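PDB 7BR2: lipolytic enzyme, G-D-S-L family from Bacteroides thetaiotaomicron, which is a gut microbial serine esterase of the SGNH/GDSL hydrolase family that metabolises the drug diltiazem. Local coordinates for residues N27-G32 against R205-N210. Residues are numbered along the deposited sequence; the frame is centred on the assembly and turned at random.
Sequences NSITDG and RIHPDN
Ser28 and His207 meet at what is probably the catalytic centre of this SGNH hydrolase, where the start of helix 28-32 faces the loop leading into helix 210-223. Ser28 OG lies 2.9 Å from His207 NE2, close to the ring plane and at its edge, and the two atoms share a hydrogen bond in which either could be the donor. Ser28 OG sits between its own backbone N and carbonyl carbon (chi1 47°), a rotation that points the hydroxyl at the imidazole. At the far nitrogen, His207 ND1 is hydrogen-bonded to Asp204, so the ring is tethered at both nitrogens; Ile206 CG2 covers one of its faces, 3.5 Å above the centre. An alanine in place of His207 would probably leave the Ser28 hydroxyl and the Asp204 carboxylate without their common partner and open a gap beside Ile206. Beside the polar pair, Ile29 reaches across with CD1 3.6 Å from Ile206 O, while its CG2 packs 4.0 Å from Pro208 CD, the two side chains crossing at about a right angle. His213 and Met216 of helix 210-223 also touch Ile29. Asn27 caps the serine-bearing helix, its OD1 accepting from Ile29 N at 3.1 Å. The Ser28-His207-Asp204 chain of hydrogen bonds is consistent with the Ser-His-Asp triad of GDSL esterases, with the probable nucleophile and base brought together from distant parts of the chain.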
# COMPACT_ATOMS: atom_id res chain seq x y z
N ASN A 27 -12.80 4.67 -0.23
CA ASN A 27 -13.15 6.08 -0.05
C ASN A 27 -11.90 6.95 -0.04
O ASN A 27 -10.95 6.69 -0.78
CB ASN A 27 -13.97 6.29 1.23
CG ASN A 27 -13.30 5.71 2.48
OD1 ASN A 27 -12.07 5.55 2.54
ND2 ASN A 27 -14.12 5.42 3.50
N SER A 28 -11.89 8.02 0.79
CA SER A 28 -10.76 8.94 0.74
C SER A 28 -9.48 8.28 1.22
O SER A 28 -8.39 8.67 0.79
CB SER A 28 -11.01 10.20 1.56
OG SER A 28 -11.53 9.89 2.84
N ILE A 29 -9.58 7.31 2.12
CA ILE A 29 -8.37 6.62 2.57
C ILE A 29 -7.69 5.95 1.39
O ILE A 29 -6.46 6.04 1.22
CB ILE A 29 -8.72 5.63 3.69
CG1 ILE A 29 -9.25 6.42 4.90
CG2 ILE A 29 -7.51 4.78 4.04
CD1 ILE A 29 -10.12 5.63 5.85
N THR A 30 -8.49 5.32 0.51
CA THR A 30 -7.98 4.75 -0.74
C THR A 30 -7.63 5.84 -1.75
O THR A 30 -6.55 5.83 -2.34
CB THR A 30 -9.04 3.83 -1.32
OG1 THR A 30 -9.32 2.78 -0.38
CG2 THR A 30 -8.60 3.25 -2.66
N ASP A 31 -8.55 6.79 -1.96
CA ASP A 31 -8.39 7.82 -2.98
C ASP A 31 -7.09 8.59 -2.80
O ASP A 31 -6.24 8.62 -3.70
CB ASP A 31 -9.61 8.74 -2.93
CG ASP A 31 -9.60 9.82 -4.02
OD1 ASP A 31 -8.68 9.84 -4.86
OD2 ASP A 31 -10.57 10.60 -4.05
N GLY A 32 -6.89 9.18 -1.63
CA GLY A 32 -5.73 9.99 -1.39
C GLY A 32 -4.57 9.28 -0.74
O GLY A 32 -3.54 9.92 -0.48
N ARG A 205 -7.68 11.29 13.11
CA ARG A 205 -8.17 9.99 13.56
C ARG A 205 -8.81 9.18 12.44
O ARG A 205 -9.26 8.04 12.68
CB ARG A 205 -9.19 10.13 14.71
CG ARG A 205 -8.77 11.13 15.77
CD ARG A 205 -9.85 11.29 16.82
NE ARG A 205 -9.42 10.63 18.04
CZ ARG A 205 -8.88 11.25 19.08
NH1 ARG A 205 -8.53 10.52 20.12
NH2 ARG A 205 -8.73 12.57 19.11
N ILE A 206 -8.86 9.72 11.22
CA ILE A 206 -9.60 9.14 10.10
C ILE A 206 -8.67 8.74 8.96
O ILE A 206 -8.71 7.61 8.48
CB ILE A 206 -10.69 10.11 9.60
CG1 ILE A 206 -11.67 10.43 10.73
CG2 ILE A 206 -11.36 9.57 8.33
CD1 ILE A 206 -12.55 11.62 10.44
N HIS A 207 -7.83 9.68 8.52
CA HIS A 207 -7.03 9.51 7.31
C HIS A 207 -5.59 9.19 7.69
O HIS A 207 -4.85 10.08 8.12
CB HIS A 207 -7.10 10.78 6.46
CG HIS A 207 -8.49 11.13 6.04
ND1 HIS A 207 -9.26 12.07 6.70
CD2 HIS A 207 -9.28 10.62 5.06
CE1 HIS A 207 -10.45 12.15 6.12
NE2 HIS A 207 -10.49 11.27 5.12
N PRO A 208 -5.14 7.94 7.53
CA PRO A 208 -3.75 7.59 7.88
C PRO A 208 -2.73 8.35 7.05
O PRO A 208 -2.93 8.63 5.87
CB PRO A 208 -3.68 6.09 7.60
CG PRO A 208 -5.09 5.61 7.66
CD PRO A 208 -5.92 6.75 7.14
N ASP A 209 -1.60 8.65 7.70
CA ASP A 209 -0.43 9.23 7.06
C ASP A 209 0.33 8.11 6.34
O ASP A 209 -0.10 6.95 6.30
CB ASP A 209 0.41 9.94 8.12
CG ASP A 209 1.32 11.02 7.57
OD1 ASP A 209 1.54 11.08 6.34
OD2 ASP A 209 1.85 11.80 8.38
N ASN A 210 1.50 8.43 5.77
CA ASN A 210 2.25 7.46 4.99
C ASN A 210 2.61 6.23 5.82
O ASN A 210 2.63 5.10 5.30
CB ASN A 210 3.53 8.10 4.44
CG ASN A 210 3.24 9.25 3.52
OD1 ASN A 210 2.63 9.07 2.46
ND2 ASN A 210 3.65 10.45 3.92